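PDB 4HNO: probable endonuclease 4 from Thermotoga maritima, which probably cleaves phosphodiester bonds at apurinic or apyrimidinic sites in DNA, leaving a 3'-hydroxyl group and a 5'-terminal sugar phosphate, with three bound metal ions. Local coordinates for residues G28-Q33 / W66-C71; L76-S81 / S115-G120; W42-P47 / V98-K103; E196-L201 / A247-F252. One frame throughout, in Å; residues are numbered along the deposited sequence.

Contact 1: residues G28-Q33 / W66-C71; sequences GGNSFQ and WENAFC
A69 CB lies over one face of the F32 ring, a CH-pi contact of 4.1 Å from CB to the ring centroid. F32 CG takes the crowded position between backbone N and carbonyl carbon (chi1 60°), and from there the ring comes to rest against the methyl. Two backbone bonds straddle A69: F32 N to N68 O (3.0 Å) and F70 N to F32 O (3.0 Å). F32 O also faces the edge of the F70 ring, 3.4 Å from F70 CD1. One residue on, Q33 CA makes a CA-H...O contact with F70 O. Just before the paired residues, N68 CB packs on S31 OG at 3.3 Å, and N68 ND2 gives a weak but nearly straight bond to N30 O (3.4 Å, 169°). S31 OG in turn donates to N30 OD1, which also accepts from I7 N. Further out, F32 faces helices 20-26 and 49-61, whereas the extended Q33 points inward. Its OE1 bonds H218 NE2 and its NE2 bonds H10 and E263; H218 and E263 are metal ligands, making Q33 a second-shell residue. The strands run 5° from parallel, the pairing of a beta-alpha-beta unit in a TIM barrel.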
loop_
_atom_site.group_PDB
_atom_site.type_symbol
_atom_site.label_atom_id
_atom_site.label_comp_id
_atom_site.label_asym_id
_atom_site.label_seq_id
_atom_site.Cartn_x
_atom_site.Cartn_y
_atom_site.Cartn_z
ATOM N N GLY A 28 -2.254 18.748 -4.476
ATOM C CA GLY A 28 -2.159 19.122 -3.078
ATOM C C GLY A 28 -1.482 18.088 -2.202
ATOM O O GLY A 28 -1.629 18.118 -0.982
ATOM N N GLY A 29 -0.734 17.178 -2.821
ATOM C CA GLY A 29 -0.079 16.114 -2.083
ATOM C C GLY A 29 1.400 16.349 -1.850
ATOM O O GLY A 29 2.022 17.219 -2.472
ATOM N N ASN A 30 1.960 15.515 -0.973
ATOM C CA ASN A 30 3.391 15.508 -0.677
ATOM C C ASN A 30 3.910 14.075 -0.573
ATOM O O ASN A 30 5.016 13.860 -0.086
ATOM C CB ASN A 30 3.693 16.308 0.599
ATOM C CG ASN A 30 2.988 15.745 1.812
ATOM O OD1 ASN A 30 2.518 14.615 1.806
ATOM N ND2 ASN A 30 2.904 16.539 2.854
ATOM N N SER A 31 3.107 13.131 -1.078
ATOM C CA SER A 31 3.388 11.706 -1.039
ATOM C C SER A 31 2.744 11.102 -2.284
ATOM O O SER A 31 1.834 11.697 -2.858
ATOM C CB SER A 31 2.709 11.089 0.191
ATOM O OG SER A 31 3.101 11.728 1.399
ATOM N N PHE A 32 3.161 9.906 -2.693
ATOM C CA PHE A 32 2.485 9.241 -3.798
ATOM C C PHE A 32 2.788 7.763 -3.819
ATOM O O PHE A 32 3.782 7.309 -3.229
ATOM C CB PHE A 32 2.856 9.846 -5.175
ATOM C CG PHE A 32 4.324 9.779 -5.532
ATOM C CD1 PHE A 32 4.883 8.622 -6.027
ATOM C CD2 PHE A 32 5.118 10.905 -5.430
ATOM C CE1 PHE A 32 6.220 8.586 -6.388
ATOM C CE2 PHE A 32 6.447 10.872 -5.787
ATOM C CZ PHE A 32 6.995 9.720 -6.272
ATOM N N GLN A 33 1.933 7.040 -4.535
ATOM C CA GLN A 33 2.183 5.654 -4.914
ATOM C C GLN A 33 2.068 5.552 -6.427
ATOM O O GLN A 33 1.246 6.233 -7.028
ATOM C CB GLN A 33 1.179 4.730 -4.222
ATOM C CG GLN A 33 1.329 3.255 -4.572
ATOM C CD GLN A 33 0.351 2.441 -3.761
ATOM O OE1 GLN A 33 0.697 1.887 -2.723
ATOM N NE2 GLN A 33 -0.878 2.403 -4.238
ATOM N N TRP A 66 11.562 11.192 0.130
ATOM C CA TRP A 66 11.648 9.821 -0.367
ATOM C C TRP A 66 11.007 8.787 0.570
ATOM O O TRP A 66 10.734 7.677 0.150
ATOM C CB TRP A 66 13.099 9.467 -0.648
ATOM C CG TRP A 66 13.629 10.161 -1.866
ATOM C CD1 TRP A 66 14.267 11.363 -1.922
ATOM C CD2 TRP A 66 13.552 9.693 -3.212
ATOM N NE1 TRP A 66 14.588 11.675 -3.219
ATOM C CE2 TRP A 66 14.182 10.651 -4.029
ATOM C CE3 TRP A 66 13.043 8.537 -3.805
ATOM C CZ2 TRP A 66 14.300 10.496 -5.403
ATOM C CZ3 TRP A 66 13.162 8.384 -5.171
ATOM C CH2 TRP A 66 13.803 9.347 -5.950
ATOM N N GLU A 67 10.736 9.149 1.827
ATOM C CA GLU A 67 9.990 8.246 2.710
ATOM C C GLU A 67 8.504 8.258 2.432
ATOM O O GLU A 67 7.767 7.511 3.042
ATOM C CB GLU A 67 10.224 8.602 4.169
ATOM C CG GLU A 67 11.582 8.196 4.648
ATOM C CD GLU A 67 11.791 6.706 4.550
ATOM O OE1 GLU A 67 10.989 5.951 5.151
ATOM O OE2 GLU A 67 12.732 6.290 3.840
ATOM N N ASN A 68 8.079 9.106 1.505
ATOM C CA ASN A 68 6.677 9.277 1.176
ATOM C C ASN A 68 6.337 8.821 -0.246
ATOM O O ASN A 68 5.253 9.146 -0.730
ATOM C CB ASN A 68 6.257 10.747 1.307
ATOM C CG ASN A 68 6.453 11.329 2.714
ATOM O OD1 ASN A 68 6.882 10.676 3.679
ATOM N ND2 ASN A 68 6.130 12.606 2.816
ATOM N N ALA A 69 7.251 8.088 -0.882
ATOM C CA ALA A 69 7.098 7.650 -2.257
ATOM C C ALA A 69 7.133 6.128 -2.282
ATOM O O ALA A 69 8.060 5.514 -1.750
ATOM C CB ALA A 69 8.216 8.230 -3.126
ATOM N N PHE A 70 6.126 5.530 -2.899
ATOM C CA PHE A 70 5.930 4.096 -2.829
ATOM C C PHE A 70 5.610 3.532 -4.204
ATOM O O PHE A 70 4.907 4.174 -4.984
ATOM C CB PHE A 70 4.721 3.773 -1.901
ATOM C CG PHE A 70 4.830 4.383 -0.544
ATOM C CD1 PHE A 70 4.369 5.667 -0.307
ATOM C CD2 PHE A 70 5.403 3.682 0.514
ATOM C CE1 PHE A 70 4.441 6.229 0.939
ATOM C CE2 PHE A 70 5.490 4.239 1.760
ATOM C CZ PHE A 70 4.998 5.525 1.968
ATOM N N CYS A 71 6.032 2.300 -4.465
ATOM C CA CYS A 71 5.518 1.549 -5.587
ATOM C C CYS A 71 4.531 0.501 -5.092
ATOM O O CYS A 71 4.699 -0.055 -4.010
ATOM C CB CYS A 71 6.606 0.844 -6.391
ATOM S SG CYS A 71 7.470 1.869 -7.597
#

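Contact 2: residues L76-S81 / S115-G120; sequences LINLAS and SHLGTG
N78 opens an Asx turn whose amide reaches across to the backbone of S115, tying together two loops that follow barrel strands 69-72 and 108-115. N78 CG stands anti to the backbone N (chi1 -179°), directed at the other loop. OD1 is gripped twice: S115 N donates from one face of the amide plane (2.9 Å to N78 OD1), and A80 N from the opposite face (3.0 Å to N78 OD1). N78 ND2 returns a bond to S115 O at 3.0 Å, lying in the carbonyl plane on a lone pair, with S115 O also close to the amide plane of N78. The amide thus serves both the N-H and the C=O of one residue, and the three bonds fix its rotation and which end is oxygen. L117 CD1 touches N78 ND2 at 3.7 Å, the two side chains crossing obliquely. A80 CB presses on the carbonyl of S115, 3.6 Å from S115 C.

A type I turn, N78 to S81, shapes the first loop; a type I' turn, H116 to T119, shapes the second. There H116 O accepts from T119 OG1 (2.7 Å) on a lone pair as well as from T119 N, and H116 ND1 accepts from G118 N at 2.9 Å. R127 of helix 121-136 spans both loops, binding A80 O and T119 OG1. These are neighbouring beta-to-alpha loops at the C-terminal ends of the strands carrying zinc ligands H72 and H112, where TIM-barrel enzymes place their active sites.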
loop_
_atom_site.group_PDB
_atom_site.type_symbol
_atom_site.label_atom_id
_atom_site.label_comp_id
_atom_site.label_asym_id
_atom_site.label_seq_id
_atom_site.Cartn_x
_atom_site.Cartn_y
_atom_site.Cartn_z
ATOM N N LEU A 76 -0.665 -9.186 -11.176
ATOM C CA LEU A 76 -0.437 -10.598 -11.569
ATOM C C LEU A 76 0.327 -11.415 -10.539
ATOM O O LEU A 76 0.191 -12.628 -10.476
ATOM C CB LEU A 76 0.393 -10.665 -12.870
ATOM C CG LEU A 76 -0.085 -9.966 -14.127
ATOM C CD1 LEU A 76 0.695 -10.519 -15.306
ATOM C CD2 LEU A 76 -1.567 -10.149 -14.286
ATOM N N ILE A 77 1.219 -10.765 -9.812
ATOM C CA ILE A 77 2.110 -11.487 -8.926
ATOM C C ILE A 77 1.312 -12.138 -7.800
ATOM O O ILE A 77 0.476 -11.497 -7.164
ATOM C CB ILE A 77 3.159 -10.520 -8.396
ATOM C CG1 ILE A 77 4.134 -10.147 -9.525
ATOM C CG2 ILE A 77 3.882 -11.073 -7.164
ATOM C CD1 ILE A 77 4.945 -8.916 -9.222
ATOM N N ASN A 78 1.556 -13.418 -7.586
ATOM C CA ASN A 78 0.860 -14.162 -6.548
ATOM C C ASN A 78 1.793 -15.208 -5.968
ATOM O O ASN A 78 1.858 -16.344 -6.433
ATOM C CB ASN A 78 -0.399 -14.813 -7.092
ATOM C CG ASN A 78 -1.140 -15.556 -6.019
ATOM O OD1 ASN A 78 -0.789 -15.479 -4.840
ATOM N ND2 ASN A 78 -2.156 -16.320 -6.407
ATOM N N LEU A 79 2.512 -14.792 -4.934
ATOM C CA LEU A 79 3.475 -15.661 -4.266
ATOM C C LEU A 79 2.829 -16.779 -3.448
ATOM O O LEU A 79 3.538 -17.647 -2.960
ATOM C CB LEU A 79 4.382 -14.855 -3.340
ATOM C CG LEU A 79 5.280 -13.806 -3.993
ATOM C CD1 LEU A 79 6.062 -13.085 -2.886
ATOM C CD2 LEU A 79 6.212 -14.408 -5.020
ATOM N N ALA A 80 1.499 -16.757 -3.302
ATOM C CA ALA A 80 0.803 -17.863 -2.655
ATOM C C ALA A 80 0.253 -18.868 -3.651
ATOM O O ALA A 80 -0.334 -19.864 -3.240
ATOM C CB ALA A 80 -0.323 -17.368 -1.766
ATOM N N SER A 81 0.425 -18.641 -4.942
ATOM C CA SER A 81 -0.213 -19.503 -5.918
ATOM C C SER A 81 0.212 -20.941 -5.729
ATOM O O SER A 81 1.400 -21.228 -5.589
ATOM C CB SER A 81 0.166 -19.092 -7.328
ATOM O OG SER A 81 -0.412 -19.996 -8.251
ATOM N N SER A 115 -3.001 -15.211 -2.932
ATOM C CA SER A 115 -4.149 -16.086 -2.732
ATOM C C SER A 115 -3.725 -17.532 -2.941
ATOM O O SER A 115 -3.099 -17.860 -3.950
ATOM C CB SER A 115 -5.262 -15.772 -3.693
ATOM O OG SER A 115 -6.221 -16.839 -3.643
ATOM N N HIS A 116 -4.103 -18.405 -1.997
ATOM C CA HIS A 116 -3.808 -19.825 -2.099
ATOM C C HIS A 116 -4.815 -20.603 -2.912
ATOM O O HIS A 116 -4.683 -21.814 -3.101
ATOM C CB HIS A 116 -3.656 -20.457 -0.722
ATOM C CG HIS A 116 -4.832 -20.248 0.165
ATOM N ND1 HIS A 116 -6.053 -20.833 -0.063
ATOM C CD2 HIS A 116 -4.969 -19.478 1.266
ATOM C CE1 HIS A 116 -6.890 -20.433 0.878
ATOM N NE2 HIS A 116 -6.259 -19.605 1.692
ATOM N N LEU A 117 -5.842 -19.914 -3.398
ATOM C CA LEU A 117 -6.874 -20.529 -4.250
ATOM C C LEU A 117 -7.557 -21.767 -3.629
ATOM O O LEU A 117 -8.007 -22.684 -4.334
ATOM C CB LEU A 117 -6.294 -20.869 -5.629
ATOM C CG LEU A 117 -6.079 -19.669 -6.563
ATOM C CD1 LEU A 117 -4.911 -18.811 -6.100
ATOM C CD2 LEU A 117 -5.867 -20.099 -8.013
ATOM N N GLY A 118 -7.656 -21.766 -2.303
ATOM C CA GLY A 118 -8.312 -22.834 -1.561
ATOM C C GLY A 118 -7.447 -24.042 -1.222
ATOM O O GLY A 118 -7.964 -25.105 -0.918
ATOM N N THR A 119 -6.129 -23.876 -1.256
ATOM C CA THR A 119 -5.186 -24.957 -0.976
ATOM C C THR A 119 -4.503 -24.830 0.385
ATOM O O THR A 119 -3.571 -25.582 0.685
ATOM C CB THR A 119 -4.100 -25.062 -2.058
ATOM O OG1 THR A 119 -3.277 -23.891 -2.042
ATOM C CG2 THR A 119 -4.716 -25.265 -3.434
ATOM N N GLY A 120 -4.944 -23.878 1.192
ATOM C CA GLY A 120 -4.544 -23.824 2.584
ATOM C C GLY A 120 -3.767 -22.574 2.943
ATOM O O GLY A 120 -2.773 -22.243 2.296
#

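Contact 3: residues W42-P47 / V98-K103; sequences WSAKLP and VEICRK
I100 is the bump of this contact, and the hollow that takes it is lined by A44, K45, L46 and P47. Each branch of I100 meets a different part of the loop. I100 CD1 lies 3.5 Å from K45 O, with A44 CB a looser neighbour at 4.3 Å. I100 CG1 meets L46 CD2 at 3.8 Å, the two side chains crossing at a slant. I100 CG2 fits against the proline ring, 4.0 Å from P47 CD. The end of L46 leans to the helix, its CD2 also 4.2 Å from E99 C.

One turn on, K103 forms a second ridge. Its CG is anti to the backbone N (chi1 -171°), and the extended chain beyond slides past the P47 ring in the opposite direction, K103 CD lying 4.1 Å from P47 CG. At the end of this chain K103 NZ donates to P47 O at 2.8 Å, in the carbonyl plane with a C=O...N angle of 154°. The ammonium group has a second partner in D49, the first residue of helix 49-61, so one lysine holds both the end of the loop and the start of the next helix.

K96, a turn before I100, bonds A44 O, and W42 lies on K89 and S90. The loop between strand 31-34 and helix 49-61 is thereby laid along helix 84-104, a contact of a beta-to-alpha loop with the helix of the next beta-alpha unit in a TIM barrel.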
loop_
_atom_site.group_PDB
_atom_site.type_symbol
_atom_site.label_atom_id
_atom_site.label_comp_id
_atom_site.label_asym_id
_atom_site.label_seq_id
_atom_site.Cartn_x
_atom_site.Cartn_y
_atom_site.Cartn_z
ATOM N N TRP A 42 4.374 -11.261 -17.805
ATOM C CA TRP A 42 5.327 -11.621 -16.793
ATOM C C TRP A 42 6.694 -10.954 -16.934
ATOM O O TRP A 42 7.564 -11.205 -16.114
ATOM C CB TRP A 42 5.461 -13.129 -16.790
ATOM C CG TRP A 42 4.231 -13.828 -16.321
ATOM C CD1 TRP A 42 3.415 -14.640 -17.046
ATOM C CD2 TRP A 42 3.692 -13.779 -15.004
ATOM N NE1 TRP A 42 2.416 -15.112 -16.255
ATOM C CE2 TRP A 42 2.565 -14.603 -14.992
ATOM C CE3 TRP A 42 4.075 -13.136 -13.821
ATOM C CZ2 TRP A 42 1.794 -14.792 -13.849
ATOM C CZ3 TRP A 42 3.316 -13.327 -12.695
ATOM C CH2 TRP A 42 2.190 -14.157 -12.712
ATOM N N SER A 43 6.863 -10.085 -17.917
ATOM C CA SER A 43 8.104 -9.343 -18.078
ATOM C C SER A 43 7.820 -7.851 -18.024
ATOM O O SER A 43 6.762 -7.391 -18.453
ATOM C CB SER A 43 8.804 -9.711 -19.377
ATOM O OG SER A 43 7.995 -9.398 -20.483
ATOM N N ALA A 44 8.752 -7.104 -17.461
ATOM C CA ALA A 44 8.625 -5.663 -17.387
ATOM C C ALA A 44 9.976 -5.026 -17.701
ATOM O O ALA A 44 11.026 -5.471 -17.237
ATOM C CB ALA A 44 8.172 -5.211 -16.002
ATOM N N LYS A 45 9.932 -3.947 -18.452
ATOM C CA LYS A 45 11.120 -3.153 -18.707
ATOM C C LYS A 45 11.504 -2.323 -17.493
ATOM O O LYS A 45 10.679 -1.950 -16.643
ATOM C CB LYS A 45 10.888 -2.207 -19.878
ATOM C CG LYS A 45 10.729 -2.915 -21.206
ATOM C CD LYS A 45 10.599 -1.928 -22.353
ATOM C CE LYS A 45 9.793 -2.523 -23.495
ATOM N NZ LYS A 45 9.874 -1.712 -24.737
ATOM N N LEU A 46 12.788 -2.018 -17.439
ATOM C CA LEU A 46 13.286 -0.997 -16.544
ATOM C C LEU A 46 13.017 0.387 -17.126
ATOM O O LEU A 46 13.018 0.560 -18.341
ATOM C CB LEU A 46 14.802 -1.086 -16.379
ATOM C CG LEU A 46 15.318 -2.330 -15.692
ATOM C CD1 LEU A 46 16.833 -2.311 -15.764
ATOM C CD2 LEU A 46 14.893 -2.364 -14.252
ATOM N N PRO A 47 12.917 1.402 -16.269
ATOM C CA PRO A 47 13.032 2.764 -16.791
ATOM C C PRO A 47 14.399 2.939 -17.435
ATOM O O PRO A 47 15.381 2.376 -16.960
ATOM C CB PRO A 47 12.914 3.636 -15.539
ATOM C CG PRO A 47 13.315 2.791 -14.434
ATOM C CD PRO A 47 12.868 1.376 -14.803
ATOM N N VAL A 98 11.511 -4.938 -7.806
ATOM C CA VAL A 98 12.485 -4.411 -6.850
ATOM C C VAL A 98 13.582 -3.644 -7.573
ATOM O O VAL A 98 13.986 -2.568 -7.142
ATOM C CB VAL A 98 13.058 -5.543 -5.972
ATOM C CG1 VAL A 98 14.285 -5.063 -5.202
ATOM C CG2 VAL A 98 11.986 -6.064 -5.023
ATOM N N GLU A 99 14.071 -4.191 -8.685
ATOM C CA GLU A 99 15.107 -3.518 -9.422
ATOM C C GLU A 99 14.625 -2.229 -10.082
ATOM O O GLU A 99 15.403 -1.274 -10.188
ATOM C CB GLU A 99 15.767 -4.494 -10.369
ATOM C CG GLU A 99 16.563 -5.585 -9.563
ATOM C CD GLU A 99 17.686 -4.991 -8.647
ATOM O OE1 GLU A 99 18.530 -4.227 -9.168
ATOM O OE2 GLU A 99 17.726 -5.256 -7.430
ATOM N N ILE A 100 13.370 -2.170 -10.510
ATOM C CA ILE A 100 12.804 -0.924 -10.987
ATOM C C ILE A 100 12.811 0.113 -9.867
ATOM O O ILE A 100 13.227 1.261 -10.063
ATOM C CB ILE A 100 11.367 -1.133 -11.532
ATOM C CG1 ILE A 100 11.393 -1.945 -12.825
ATOM C CG2 ILE A 100 10.675 0.201 -11.725
ATOM C CD1 ILE A 100 10.067 -2.542 -13.234
ATOM N N CYS A 101 12.321 -0.286 -8.689
ATOM C CA CYS A 101 12.352 0.625 -7.556
ATOM C C CYS A 101 13.762 1.118 -7.294
ATOM O O CYS A 101 13.991 2.307 -7.106
ATOM C CB CYS A 101 11.813 -0.061 -6.299
ATOM S SG CYS A 101 10.051 -0.396 -6.309
ATOM N N ARG A 102 14.714 0.192 -7.268
ATOM C CA ARG A 102 16.094 0.540 -6.958
ATOM C C ARG A 102 16.629 1.538 -7.989
ATOM O O ARG A 102 17.329 2.472 -7.627
ATOM C CB ARG A 102 16.923 -0.757 -6.892
ATOM C CG ARG A 102 18.380 -0.644 -6.518
ATOM C CD ARG A 102 18.709 -0.465 -5.028
ATOM N NE ARG A 102 18.350 0.863 -4.566
ATOM C CZ ARG A 102 19.094 1.944 -4.769
ATOM N NH1 ARG A 102 18.661 3.111 -4.308
ATOM N NH2 ARG A 102 20.265 1.893 -5.416
ATOM N N LYS A 103 16.303 1.370 -9.268
ATOM C CA LYS A 103 16.788 2.280 -10.300
ATOM C C LYS A 103 16.185 3.681 -10.151
ATOM O O LYS A 103 16.870 4.676 -10.381
ATOM C CB LYS A 103 16.536 1.699 -11.685
ATOM C CG LYS A 103 17.225 2.505 -12.768
ATOM C CD LYS A 103 17.248 1.831 -14.112
ATOM C CE LYS A 103 17.991 2.712 -15.120
ATOM N NZ LYS A 103 18.113 2.084 -16.445
#

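Contact 4: residues E196-L201 / A247-F252; sequences EGVEAL and AVFFSF
V198 and F252 make the CH-pi contact here: V198 CG1 stands over one face of the ring, 3.7 Å from the F252 centroid and offset toward the rim. CG1 is the branch anti to the backbone N (chi1 -176°). V198 CB follows it onto the ring, 3.6 Å from F252 CE1. E199 CG comes to F252 CE2 at 3.6 Å, its side chain crossing the phenylalanine at about a right angle and its carboxylate plane turned 89° from the ring.

Aliphatic packing is carried by the other V198 branch. V198 CG2 reaches V248 CG1 at 4.0 Å, the two valines sliding past each other in opposite directions, and lies at the edge of the F249 ring, 4.2 Å from F249 CD1. L201 CD2 touches the same ring edge more loosely, at 4.4 Å from F249 CE1. V198 thus fits between two phenylalanines, one offering its face and the other its edge.

The hydrogen bonds lie within 247-252. S251 OG (2.7 Å) and S251 N (3.1 Å) both donate to V248 O, which also lies in plane at the edge of the F252 ring. From here the chain passes through F252, the N-cap of helix 253-256.

Deeper in, F249 packs on I217 and L219 of strand 214-222. The contact is apolar packing that joins helix 195-208 to helix 242-250 and to the residue leading into helix 253-256, in the outer ring that surrounds the strands of a TIM barrel.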
loop_
_atom_site.group_PDB
_atom_site.type_symbol
_atom_site.label_atom_id
_atom_site.label_comp_id
_atom_site.label_asym_id
_atom_site.label_seq_id
_atom_site.Cartn_x
_atom_site.Cartn_y
_atom_site.Cartn_z
ATOM N N GLU A 196 -12.426 3.233 19.999
ATOM C CA GLU A 196 -11.981 1.968 20.574
ATOM C C GLU A 196 -11.463 1.020 19.482
ATOM O O GLU A 196 -10.560 0.229 19.732
ATOM C CB GLU A 196 -13.085 1.299 21.382
ATOM C CG GLU A 196 -13.501 2.079 22.621
ATOM C CD GLU A 196 -14.454 3.228 22.316
ATOM O OE1 GLU A 196 -14.935 3.333 21.163
ATOM O OE2 GLU A 196 -14.727 4.026 23.238
ATOM N N GLY A 197 -12.044 1.107 18.290
ATOM C CA GLY A 197 -11.590 0.318 17.159
ATOM C C GLY A 197 -10.218 0.751 16.666
ATOM O O GLY A 197 -9.376 -0.075 16.326
ATOM N N VAL A 198 -9.990 2.051 16.614
ATOM C CA VAL A 198 -8.676 2.541 16.230
ATOM C C VAL A 198 -7.632 2.171 17.279
ATOM O O VAL A 198 -6.527 1.737 16.938
ATOM C CB VAL A 198 -8.664 4.048 15.943
ATOM C CG1 VAL A 198 -7.281 4.489 15.446
ATOM C CG2 VAL A 198 -9.730 4.419 14.930
ATOM N N GLU A 199 -7.975 2.305 18.553
ATOM C CA GLU A 199 -7.063 1.919 19.612
ATOM C C GLU A 199 -6.699 0.443 19.485
ATOM O O GLU A 199 -5.538 0.069 19.617
ATOM C CB GLU A 199 -7.677 2.225 20.976
ATOM C CG GLU A 199 -7.766 3.715 21.259
ATOM C CD GLU A 199 -8.645 4.073 22.442
ATOM O OE1 GLU A 199 -9.423 3.215 22.921
ATOM O OE2 GLU A 199 -8.557 5.237 22.887
ATOM N N ALA A 200 -7.697 -0.399 19.215
ATOM C CA ALA A 200 -7.455 -1.831 19.059
ATOM C C ALA A 200 -6.553 -2.120 17.870
ATOM O O ALA A 200 -5.665 -2.968 17.948
ATOM C CB ALA A 200 -8.770 -2.598 18.936
ATOM N N LEU A 201 -6.780 -1.407 16.773
ATOM C CA LEU A 201 -5.947 -1.560 15.581
ATOM C C LEU A 201 -4.496 -1.202 15.909
ATOM O O LEU A 201 -3.563 -1.937 15.565
ATOM C CB LEU A 201 -6.502 -0.681 14.466
ATOM C CG LEU A 201 -5.639 -0.592 13.207
ATOM C CD1 LEU A 201 -5.463 -1.946 12.561
ATOM C CD2 LEU A 201 -6.233 0.405 12.260
ATOM N N ALA A 247 -12.901 11.121 10.717
ATOM C CA ALA A 247 -12.516 12.072 11.753
ATOM C C ALA A 247 -11.956 11.350 12.974
ATOM O O ALA A 247 -11.001 11.805 13.566
ATOM C CB ALA A 247 -13.703 12.937 12.131
ATOM N N VAL A 248 -12.562 10.233 13.366
ATOM C CA VAL A 248 -12.038 9.442 14.469
ATOM C C VAL A 248 -10.631 8.922 14.143
ATOM O O VAL A 248 -9.689 9.089 14.910
ATOM C CB VAL A 248 -12.992 8.276 14.796
ATOM C CG1 VAL A 248 -12.363 7.327 15.795
ATOM C CG2 VAL A 248 -14.323 8.815 15.325
ATOM N N PHE A 249 -10.480 8.320 12.977
ATOM C CA PHE A 249 -9.189 7.755 12.566
ATOM C C PHE A 249 -8.099 8.826 12.532
ATOM O O PHE A 249 -7.006 8.606 13.037
ATOM C CB PHE A 249 -9.400 7.148 11.189
ATOM C CG PHE A 249 -8.233 6.367 10.641
ATOM C CD1 PHE A 249 -7.783 5.212 11.258
ATOM C CD2 PHE A 249 -7.678 6.718 9.421
ATOM C CE1 PHE A 249 -6.774 4.445 10.696
ATOM C CE2 PHE A 249 -6.674 5.948 8.861
ATOM C CZ PHE A 249 -6.235 4.812 9.502
ATOM N N PHE A 250 -8.414 9.984 11.965
ATOM C CA PHE A 250 -7.443 11.052 11.798
ATOM C C PHE A 250 -7.004 11.653 13.121
ATOM O O PHE A 250 -5.973 12.321 13.186
ATOM C CB PHE A 250 -8.027 12.202 10.978
ATOM C CG PHE A 250 -8.364 11.873 9.541
ATOM C CD1 PHE A 250 -7.824 10.791 8.875
ATOM C CD2 PHE A 250 -9.232 12.711 8.859
ATOM C CE1 PHE A 250 -8.154 10.566 7.550
ATOM C CE2 PHE A 250 -9.562 12.480 7.550
ATOM C CZ PHE A 250 -9.026 11.410 6.890
ATOM N N SER A 251 -7.802 11.465 14.166
ATOM C CA SER A 251 -7.530 12.113 15.444
ATOM C C SER A 251 -6.340 11.512 16.180
ATOM O O SER A 251 -5.819 12.130 17.102
ATOM C CB SER A 251 -8.775 12.086 16.336
ATOM O OG SER A 251 -9.022 10.802 16.870
ATOM N N PHE A 252 -5.893 10.334 15.767
ATOM C CA PHE A 252 -4.769 9.674 16.416
ATOM C C PHE A 252 -3.458 10.140 15.831
ATOM O O PHE A 252 -3.228 10.045 14.627
ATOM C CB PHE A 252 -4.910 8.160 16.279
ATOM C CG PHE A 252 -5.966 7.588 17.168
ATOM C CD1 PHE A 252 -7.304 7.683 16.816
ATOM C CD2 PHE A 252 -5.632 6.997 18.365
ATOM C CE1 PHE A 252 -8.285 7.180 17.647
ATOM C CE2 PHE A 252 -6.609 6.486 19.188
ATOM C CZ PHE A 252 -7.936 6.580 18.828
#

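How the contacts relate
Contact 1 is the buried one, inside the barrel wall, where backbone pairing dominates and a glutamine stands behind the metal ligands. The other three are partly buried and lie farther out. Contact 2 relies on a side-chain amide bonded to backbone, contact 3 on aliphatic packing finished by a lysine, and contact 4 on apolar and aromatic groups and the aliphatic part of a glutamate. Contacts 1 and 3 touch through consecutive elements, strand 69-72 and helix 84-104, where C71 packs on C101. Contacts 2 and 3 meet where L76 O approaches W42 CH2 (3.4 Å). Contact 4 stands apart, its centre about 37 Å from that of contact 3, on the opposite side of the chain's centre.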